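Local coordinates for protein cleavage and polyadenylation specificity factor 100 KD subunit (PDB 2XR1) that probably terminates transcription by cleaving nascent RNA at the exit channel of RNA polymerase, acting as a homodimeric two-zinc nuclease of the metallo-beta-lactamase superfamily, at residues E176-D181 / T204-I209; V195-F200 / E221-Y226; V25-V30 / L37-E42. All coordinates share one frame; numbering follows the deposited sequence.

In the fold
Interactions 1 and 2 sit along one sheet of the metallo-beta-lactamase domain, their centres about 27 Å apart, and alternate along the chain: segment 195-200 leads into strand 199-203; segment 204-209 makes the turn into strand 208-211; segment 221-226 follows in the loop beyond. Interaction 2 is closest to the zinc site, with the Arg197 side chain about 10 Å from a bound zinc ion. In the dimer the two come together, since Asp181 of interaction 1 packs on Tyr226 of interaction 2 in the second subunit. Interaction 3 belongs to the first KH domain, its centre about 31 Å from that of interaction 1 and 44 Å from that of interaction 2.

Interaction 1 of 3, residues E176-D181 / T204-I209; sequences ECTSKD and TPESRI
The tight turn of the beta hairpin formed by strands 199-203 and 208-211, in the metallo-beta-lactamase domain, here holds the loop that follows helix 159-173. The turn projects Glu206 at residues 177-179. Its CG lies anti to the carbonyl carbon (chi1 -44°), and a bend at chi2 (-80°) carries the carboxylate onto the backbone of the loop. There the two oxygens take neighbouring amides: OE1 of Glu206 accepts from Thr178 N at 3.0 Å, and OE2 accepts from Ser179 N at 2.8 Å. Both oxygens use their syn lone pairs, and the Ser179 bond is the straighter of the two, with an angle of 164° at the hydrogen. Thr178 N also makes a weak bond to Glu206 OE2, and the hydroxyl OG1 of Thr178 adds another weak one to OE1 at 3.3 Å. Held by two successive N-H groups, the carboxylate has its rotation fixed, and its negative charge is probably eased by them. Cys177 lies alongside, its CB 3.6 Å from Glu206 OE2 and its SG near CG of Glu206. On the Ser179 side the ring of Pro205 packs on the loop: its CB meets CB of Ser179 at 3.7 Å, and its CG lies 3.4 Å from the carbonyl O of Asp181. Each partner has an ST turn, Ser179 OG accepting from Asp181 N at 3.1 Å and Thr204 OG1 from Glu206 N. Around them, Arg175 bonds Glu206 O, Asp322 takes the hydroxyls of Thr204 and Ser207, and Asp181 packs on Tyr226 of the second subunit. Thr204 N to Ser207 O, at 2.7 Å, closes the four-residue turn of a beta hairpin, the connection between strands 199-203 and 208-211 of the metallo-beta-lactamase sheet.

Interaction 2 of 3, residues V195-F200 / E221-Y226; sequences VGRSCF and ENMTPY
Arg197 carries this contact, reaching from the loop before strand 199-203 of the metallo-beta-lactamase fold to the irregular segment 221-226. Its NH1 donates to the backbone O of Thr224 at 2.8 Å. The acceptor lies close to the guanidinium plane, 13° out of it, whereas NH1 itself stands above the carbonyl plane of Thr224. CD of Arg197 passes 3.3 Å from this oxygen, the arginine side chain running in nearly the same direction as the C=O bond and across the backbone of Thr224 and Pro225. Over one guanidinium face sits SD of Met223, 3.9 Å above the plane and offset toward the rim. The Tyr226 ring comes in obliquely, its plane 45° from the guanidinium and CE2 4.1 Å from NH1. Nearer the backbone, the Pro225 ring packs against CB of Arg197, and its CB meets CB of Cys199 at 3.8 Å. CG of Arg197 takes the crowded position between backbone N and carbonyl carbon (chi1 56°), and from there the chain runs extended to NE. A salt bridge from Glu194 to NE fixes the buried guanidinium further and probably balances its charge. Leu189 of strand 185-190 bonds through its backbone to both Cys199 and Tyr226, joining the two segments to the sheet, while the Tyr226 ring meets Trp183 of the second subunit, planes near perpendicular. The arginine side chain is about 7 Å from that of the zinc ligand Asp249. Next to the carbonyl that binds Arg197, Thr224 OG1 donates to Pro225 O at 2.8 Å.

Interaction 3 of 3, residues V25-V30 / L37-E42; sequences VTITDV and LVLYTE
With chi1 of Thr41 at -166°, OG1 stands anti to the backbone N and donates to Thr26 O at 2.7 Å, nearly along the C=O axis. Leu39, its CG anti to the carbonyl carbon (chi1 -43°), and Val30, its CG1 anti to the backbone N (chi1 152°), lie side by side; CD2 of Leu39 meets CG2 of Val30 at 3.3 Å. Beyond them CG1 of Val30 touches CD1 of Leu37 at 3.6 Å, and CG2 of Ile27 packs on CB of Leu39. Between these ends the backbones join: Thr28 N donates to Tyr40 O and Tyr40 N to Asp29 O, both at 2.8 Å. Thr28 and Asp29 thus face a single residue, in the manner of a beta bulge, before Val30 and Leu39 form an antiparallel non-hydrogen-bonded pair. CA of Val30 and the O of Val38 add a CH...O contact of 3.4 Å. The helix-strand-strand-helix-helix-strand order is that of a type II KH domain, with strand 36-41 central in its sheet. Ile17 of helix 7-18 covers Ile27, Val30 and Leu39. A water donates to Thr26 OG1, also bonded to Glu43, and accepts from Glu42 N. The chemistry therefore divides the contact: aliphatic branches serve the helix-covered core, while threonine hydroxyls and water continue the pairing where regular strand bonding ends.

Interaction 1 of 3, residues E176-D181 / T204-I209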
loop_
_atom_site.group_PDB
_atom_site.type_symbol
_atom_site.label_atom_id
_atom_site.label_comp_id
_atom_site.label_asym_id
_atom_site.label_seq_id
_atom_site.Cartn_x
_atom_site.Cartn_y
_atom_site.Cartn_z
ATOM N N GLU B 176 1.261 -8.361 23.382
ATOM C CA GLU B 176 0.034 -9.114 23.091
ATOM C C GLU B 176 -0.665 -8.603 21.815
ATOM O O GLU B 176 -0.510 -7.443 21.426
ATOM C CB GLU B 176 -0.902 -9.121 24.326
ATOM C CG GLU B 176 -0.360 -10.044 25.477
ATOM C CD GLU B 176 -1.215 -10.062 26.706
ATOM O OE1 GLU B 176 -2.306 -9.448 26.642
ATOM O OE2 GLU B 176 -0.806 -10.699 27.729
ATOM N N CYS B 177 -1.388 -9.504 21.145
ATOM C CA CYS B 177 -2.140 -9.193 19.923
ATOM C C CYS B 177 -3.311 -8.297 20.317
ATOM O O CYS B 177 -3.798 -8.382 21.448
ATOM C CB CYS B 177 -2.654 -10.476 19.261
ATOM S SG CYS B 177 -1.463 -11.358 18.184
ATOM N N THR B 178 -3.743 -7.425 19.400
ATOM C CA THR B 178 -4.835 -6.450 19.677
ATOM C C THR B 178 -5.900 -6.277 18.572
ATOM O O THR B 178 -6.855 -5.519 18.762
ATOM C CB THR B 178 -4.269 -5.034 19.977
ATOM O OG1 THR B 178 -3.303 -4.670 18.976
ATOM C CG2 THR B 178 -3.644 -5.002 21.372
ATOM N N SER B 179 -5.753 -6.953 17.434
ATOM C CA SER B 179 -6.784 -6.884 16.414
ATOM C C SER B 179 -7.657 -8.125 16.411
ATOM O O SER B 179 -7.177 -9.257 16.565
ATOM C CB SER B 179 -6.181 -6.683 15.020
ATOM O OG SER B 179 -7.199 -6.334 14.088
ATOM N N LYS B 180 -8.945 -7.890 16.204
ATOM C CA LYS B 180 -9.898 -8.951 15.932
ATOM C C LYS B 180 -10.048 -9.178 14.411
ATOM O O LYS B 180 -11.073 -9.727 13.983
ATOM C CB LYS B 180 -11.241 -8.585 16.574
ATOM C CG LYS B 180 -12.301 -9.718 16.688
ATOM C CD LYS B 180 -11.712 -11.149 16.824
ATOM C CE LYS B 180 -12.852 -12.171 17.090
ATOM N NZ LYS B 180 -12.507 -13.565 16.646
ATOM N N ASP B 181 -9.043 -8.759 13.609
ATOM C CA ASP B 181 -9.047 -8.946 12.146
ATOM C C ASP B 181 -7.909 -9.861 11.802
ATOM O O ASP B 181 -6.844 -9.829 12.438
ATOM C CB ASP B 181 -8.794 -7.638 11.350
ATOM C CG ASP B 181 -9.988 -6.661 11.334
ATOM O OD1 ASP B 181 -11.151 -7.033 11.651
ATOM O OD2 ASP B 181 -9.750 -5.474 10.990
ATOM N N THR B 204 0.560 -7.668 8.502
ATOM C CA THR B 204 -0.646 -8.221 9.072
ATOM C C THR B 204 -1.216 -7.087 9.879
ATOM O O THR B 204 -0.667 -6.013 9.879
ATOM C CB THR B 204 -0.353 -9.459 9.963
ATOM O OG1 THR B 204 0.112 -9.054 11.273
ATOM C CG2 THR B 204 0.644 -10.332 9.285
ATOM N N PRO B 205 -2.336 -7.317 10.546
ATOM C CA PRO B 205 -2.850 -6.234 11.371
ATOM C C PRO B 205 -1.948 -5.873 12.544
ATOM O O PRO B 205 -2.026 -4.740 13.052
ATOM C CB PRO B 205 -4.209 -6.765 11.863
ATOM C CG PRO B 205 -4.619 -7.787 10.863
ATOM C CD PRO B 205 -3.350 -8.341 10.240
ATOM N N GLU B 206 -1.109 -6.816 12.979
ATOM C CA GLU B 206 -0.240 -6.598 14.152
ATOM C C GLU B 206 1.193 -6.298 13.725
ATOM O O GLU B 206 1.990 -5.853 14.522
ATOM C CB GLU B 206 -0.177 -7.846 15.039
ATOM C CG GLU B 206 -1.508 -8.569 15.311
ATOM C CD GLU B 206 -2.370 -7.918 16.395
ATOM O OE1 GLU B 206 -1.878 -7.006 17.116
ATOM O OE2 GLU B 206 -3.554 -8.343 16.538
ATOM N N SER B 207 1.556 -6.567 12.486
ATOM C CA SER B 207 2.948 -6.650 12.201
ATOM C C SER B 207 3.319 -6.246 10.800
ATOM O O SER B 207 2.554 -6.421 9.855
ATOM C CB SER B 207 3.413 -8.076 12.481
ATOM O OG SER B 207 3.069 -8.367 13.818
ATOM N N ARG B 208 4.524 -5.704 10.707
ATOM C CA ARG B 208 5.086 -5.233 9.467
ATOM C C ARG B 208 6.514 -5.691 9.428
ATOM O O ARG B 208 7.267 -5.448 10.363
ATOM C CB ARG B 208 4.957 -3.718 9.410
ATOM C CG ARG B 208 3.510 -3.274 9.137
ATOM C CD ARG B 208 3.164 -2.025 9.827
ATOM N NE ARG B 208 3.287 -2.170 11.283
ATOM C CZ ARG B 208 2.313 -2.556 12.127
ATOM N NH1 ARG B 208 1.090 -2.851 11.687
ATOM N NH2 ARG B 208 2.576 -2.662 13.439
ATOM N N ILE B 209 6.833 -6.452 8.394
ATOM C CA ILE B 209 8.112 -7.088 8.235
ATOM C C ILE B 209 8.608 -6.613 6.909
ATOM O O ILE B 209 7.875 -6.619 5.948
ATOM C CB ILE B 209 8.012 -8.677 8.237
ATOM C CG1 ILE B 209 7.327 -9.167 9.522
ATOM C CG2 ILE B 209 9.343 -9.314 8.231
ATOM C CD1 ILE B 209 7.921 -8.595 10.824
#

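Interaction 2 of 3, residues V195-F200 / E221-Y226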
loop_
_atom_site.group_PDB
_atom_site.type_symbol
_atom_site.label_atom_id
_atom_site.label_comp_id
_atom_site.label_asym_id
_atom_site.label_seq_id
_atom_site.Cartn_x
_atom_site.Cartn_y
_atom_site.Cartn_z
ATOM N N VAL B 195 15.859 -5.999 -11.878
ATOM C CA VAL B 195 16.845 -6.561 -10.974
ATOM C C VAL B 195 17.350 -5.376 -10.229
ATOM O O VAL B 195 17.586 -4.341 -10.838
ATOM C CB VAL B 195 17.996 -7.189 -11.745
ATOM C CG1 VAL B 195 19.091 -7.476 -10.830
ATOM C CG2 VAL B 195 17.505 -8.481 -12.434
ATOM N N GLY B 196 17.485 -5.450 -8.929
ATOM C CA GLY B 196 17.935 -4.287 -8.196
ATOM C C GLY B 196 16.916 -3.798 -7.194
ATOM O O GLY B 196 15.730 -3.911 -7.418
ATOM N N ARG B 197 17.443 -3.283 -6.078
ATOM C CA ARG B 197 16.727 -2.652 -4.983
ATOM C C ARG B 197 15.508 -3.415 -4.485
ATOM O O ARG B 197 14.482 -2.821 -4.206
ATOM C CB ARG B 197 16.395 -1.202 -5.300
ATOM C CG ARG B 197 15.609 -0.986 -6.582
ATOM C CD ARG B 197 14.957 0.402 -6.645
ATOM N NE ARG B 197 14.036 0.449 -7.755
ATOM C CZ ARG B 197 13.355 1.512 -8.131
ATOM N NH1 ARG B 197 13.474 2.655 -7.470
ATOM N NH2 ARG B 197 12.557 1.425 -9.199
ATOM N N SER B 198 15.665 -4.730 -4.363
ATOM C CA SER B 198 14.733 -5.585 -3.710
ATOM C C SER B 198 14.413 -5.028 -2.353
ATOM O O SER B 198 15.321 -4.589 -1.603
ATOM C CB SER B 198 15.325 -6.979 -3.536
ATOM O OG SER B 198 15.336 -7.753 -4.753
ATOM N N CYS B 199 13.118 -5.063 -2.032
ATOM C CA CYS B 199 12.598 -4.547 -0.776
ATOM C C CYS B 199 11.077 -4.800 -0.755
ATOM O O CYS B 199 10.373 -4.342 -1.651
ATOM C CB CYS B 199 12.886 -3.052 -0.658
ATOM S SG CYS B 199 12.374 -2.351 0.920
ATOM N N PHE B 200 10.590 -5.575 0.210
ATOM C CA PHE B 200 9.203 -6.004 0.235
ATOM C C PHE B 200 8.642 -5.816 1.636
ATOM O O PHE B 200 9.338 -5.940 2.653
ATOM C CB PHE B 200 9.106 -7.481 -0.181
ATOM C CG PHE B 200 9.441 -7.714 -1.605
ATOM C CD1 PHE B 200 8.431 -7.658 -2.600
ATOM C CD2 PHE B 200 10.740 -7.921 -1.993
ATOM C CE1 PHE B 200 8.735 -7.832 -3.936
ATOM C CE2 PHE B 200 11.056 -8.082 -3.364
ATOM C CZ PHE B 200 10.053 -8.043 -4.333
ATOM N N GLU B 221 22.736 4.601 -10.049
ATOM C CA GLU B 221 23.153 3.986 -8.770
ATOM C C GLU B 221 22.464 4.591 -7.574
ATOM O O GLU B 221 22.242 3.907 -6.591
ATOM C CB GLU B 221 24.663 4.146 -8.538
ATOM C CG GLU B 221 25.569 3.596 -9.646
ATOM C CD GLU B 221 25.853 2.105 -9.491
ATOM O OE1 GLU B 221 24.947 1.348 -9.012
ATOM O OE2 GLU B 221 26.990 1.700 -9.868
ATOM N N ASN B 222 22.130 5.871 -7.644
ATOM C CA ASN B 222 21.488 6.545 -6.519
ATOM C C ASN B 222 20.091 5.969 -6.198
ATOM O O ASN B 222 19.693 5.987 -5.059
ATOM C CB ASN B 222 21.388 8.064 -6.757
ATOM C CG ASN B 222 22.701 8.694 -7.329
ATOM O OD1 ASN B 222 22.655 9.676 -8.109
ATOM N ND2 ASN B 222 23.855 8.132 -6.940
ATOM N N MET B 223 19.383 5.440 -7.195
ATOM C CA MET B 223 17.984 4.949 -7.054
ATOM C C MET B 223 17.754 3.948 -5.909
ATOM O O MET B 223 18.354 2.897 -5.837
ATOM C CB MET B 223 17.506 4.315 -8.373
ATOM C CG MET B 223 16.120 4.761 -8.851
ATOM S SD MET B 223 15.652 4.151 -10.542
ATOM C CE MET B 223 15.866 5.641 -11.547
ATOM N N THR B 224 16.862 4.303 -5.008
ATOM C CA THR B 224 16.584 3.504 -3.853
ATOM C C THR B 224 15.218 2.862 -4.009
ATOM O O THR B 224 14.472 3.196 -4.904
ATOM C CB THR B 224 16.552 4.397 -2.607
ATOM O OG1 THR B 224 15.408 5.248 -2.675
ATOM C CG2 THR B 224 17.806 5.256 -2.510
ATOM N N PRO B 225 14.888 1.915 -3.144
ATOM C CA PRO B 225 13.495 1.510 -3.073
ATOM C C PRO B 225 12.608 2.694 -2.620
ATOM O O PRO B 225 13.127 3.699 -2.119
ATOM C CB PRO B 225 13.504 0.432 -2.022
ATOM C CG PRO B 225 14.911 -0.029 -1.954
ATOM C CD PRO B 225 15.760 1.102 -2.299
ATOM N N TYR B 226 11.298 2.579 -2.830
ATOM C CA TYR B 226 10.377 3.623 -2.399
ATOM C C TYR B 226 10.163 3.550 -0.879
ATOM O O TYR B 226 9.126 3.101 -0.401
ATOM C CB TYR B 226 9.023 3.529 -3.152
ATOM C CG TYR B 226 9.126 3.731 -4.638
ATOM C CD1 TYR B 226 9.096 4.972 -5.175
ATOM C CD2 TYR B 226 9.308 2.659 -5.483
ATOM C CE1 TYR B 226 9.241 5.156 -6.556
ATOM C CE2 TYR B 226 9.452 2.821 -6.822
ATOM C CZ TYR B 226 9.422 4.051 -7.352
ATOM O OH TYR B 226 9.542 4.203 -8.687
#

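Interaction 3 of 3, residues V25-V30 / L37-E42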
loop_
_atom_site.group_PDB
_atom_site.type_symbol
_atom_site.label_atom_id
_atom_site.label_comp_id
_atom_site.label_asym_id
_atom_site.label_seq_id
_atom_site.Cartn_x
_atom_site.Cartn_y
_atom_site.Cartn_z
ATOM N N VAL B 25 19.171 -27.607 40.642
ATOM C CA VAL B 25 19.367 -26.710 39.542
ATOM C C VAL B 25 18.576 -25.434 39.765
ATOM O O VAL B 25 17.360 -25.473 39.976
ATOM C CB VAL B 25 18.981 -27.402 38.230
ATOM C CG1 VAL B 25 19.145 -26.485 37.045
ATOM C CG2 VAL B 25 19.837 -28.666 38.074
ATOM N N THR B 26 19.270 -24.301 39.709
ATOM C CA THR B 26 18.619 -23.014 39.918
ATOM C C THR B 26 18.829 -22.059 38.777
ATOM O O THR B 26 19.793 -22.168 38.031
ATOM C CB THR B 26 19.131 -22.337 41.175
ATOM O OG1 THR B 26 20.548 -22.143 41.072
ATOM C CG2 THR B 26 18.759 -23.176 42.412
ATOM N N ILE B 27 17.901 -21.126 38.639
ATOM C CA ILE B 27 18.069 -19.982 37.745
ATOM C C ILE B 27 17.936 -18.719 38.571
ATOM O O ILE B 27 17.332 -18.741 39.641
ATOM C CB ILE B 27 17.031 -19.941 36.590
ATOM C CG1 ILE B 27 15.595 -19.947 37.145
ATOM C CG2 ILE B 27 17.296 -21.053 35.624
ATOM C CD1 ILE B 27 14.519 -19.765 36.121
ATOM N N THR B 28 18.524 -17.638 38.071
ATOM C CA THR B 28 18.407 -16.317 38.685
ATOM C C THR B 28 17.287 -15.524 37.994
ATOM O O THR B 28 16.281 -15.212 38.622
ATOM C CB THR B 28 19.758 -15.528 38.661
ATOM O OG1 THR B 28 20.299 -15.494 37.332
ATOM C CG2 THR B 28 20.761 -16.169 39.570
ATOM N N ASP B 29 17.460 -15.207 36.716
ATOM C CA ASP B 29 16.496 -14.381 35.981
ATOM C C ASP B 29 16.057 -15.061 34.692
ATOM O O ASP B 29 16.707 -15.994 34.173
ATOM C CB ASP B 29 17.066 -12.975 35.660
ATOM C CG ASP B 29 16.768 -11.935 36.765
ATOM O OD1 ASP B 29 17.265 -12.112 37.899
ATOM O OD2 ASP B 29 16.048 -10.930 36.492
ATOM N N VAL B 30 14.934 -14.546 34.201
ATOM C CA VAL B 30 14.319 -14.946 32.957
ATOM C C VAL B 30 13.996 -13.655 32.156
ATOM O O VAL B 30 13.359 -12.731 32.668
ATOM C CB VAL B 30 13.100 -15.841 33.274
ATOM C CG1 VAL B 30 12.051 -15.762 32.231
ATOM C CG2 VAL B 30 13.548 -17.262 33.445
ATOM N N LEU B 37 13.750 -16.841 24.736
ATOM C CA LEU B 37 13.578 -16.752 26.177
ATOM C C LEU B 37 14.887 -17.194 26.740
ATOM O O LEU B 37 15.384 -18.243 26.344
ATOM C CB LEU B 37 12.495 -17.702 26.630
ATOM C CG LEU B 37 12.253 -17.712 28.132
ATOM C CD1 LEU B 37 12.058 -16.302 28.667
ATOM C CD2 LEU B 37 11.046 -18.624 28.449
ATOM N N VAL B 38 15.468 -16.405 27.633
ATOM C CA VAL B 38 16.791 -16.694 28.148
ATOM C C VAL B 38 16.748 -16.858 29.649
ATOM O O VAL B 38 16.264 -15.975 30.330
ATOM C CB VAL B 38 17.757 -15.590 27.807
ATOM C CG1 VAL B 38 19.018 -15.731 28.617
ATOM C CG2 VAL B 38 18.095 -15.660 26.339
ATOM N N LEU B 39 17.264 -17.988 30.148
ATOM C CA LEU B 39 17.422 -18.265 31.590
ATOM C C LEU B 39 18.835 -17.933 32.025
ATOM O O LEU B 39 19.785 -18.507 31.523
ATOM C CB LEU B 39 17.185 -19.756 31.921
ATOM C CG LEU B 39 16.008 -20.438 31.244
ATOM C CD1 LEU B 39 15.847 -21.852 31.786
ATOM C CD2 LEU B 39 14.781 -19.606 31.455
ATOM N N TYR B 40 18.965 -17.065 33.010
ATOM C CA TYR B 40 20.248 -16.838 33.639
ATOM C C TYR B 40 20.469 -17.784 34.821
ATOM O O TYR B 40 19.533 -18.093 35.541
ATOM C CB TYR B 40 20.345 -15.379 34.066
ATOM C CG TYR B 40 20.566 -14.486 32.860
ATOM C CD1 TYR B 40 21.831 -14.375 32.278
ATOM C CD2 TYR B 40 19.498 -13.799 32.269
ATOM C CE1 TYR B 40 22.038 -13.590 31.172
ATOM C CE2 TYR B 40 19.687 -13.011 31.145
ATOM C CZ TYR B 40 20.961 -12.904 30.594
ATOM O OH TYR B 40 21.161 -12.103 29.467
ATOM N N THR B 41 21.707 -18.243 35.013
ATOM C CA THR B 41 22.026 -19.195 36.061
ATOM C C THR B 41 23.399 -18.917 36.633
ATOM O O THR B 41 24.292 -18.494 35.907
ATOM C CB THR B 41 22.029 -20.614 35.479
ATOM O OG1 THR B 41 22.017 -21.602 36.525
ATOM C CG2 THR B 41 23.264 -20.820 34.578
ATOM N N GLU B 42 23.572 -19.178 37.931
ATOM C CA GLU B 42 24.898 -19.139 38.571
ATOM C C GLU B 42 25.547 -20.515 38.562
ATOM O O GLU B 42 26.646 -20.686 39.069
ATOM C CB GLU B 42 24.791 -18.616 39.994
ATOM C CG GLU B 42 24.364 -17.163 40.057
ATOM C CD GLU B 42 24.207 -16.651 41.483
ATOM O OE1 GLU B 42 23.420 -17.248 42.241
ATOM O OE2 GLU B 42 24.868 -15.653 41.842
HETATM O O HOH W 1 21.149 -19.711 39.401
#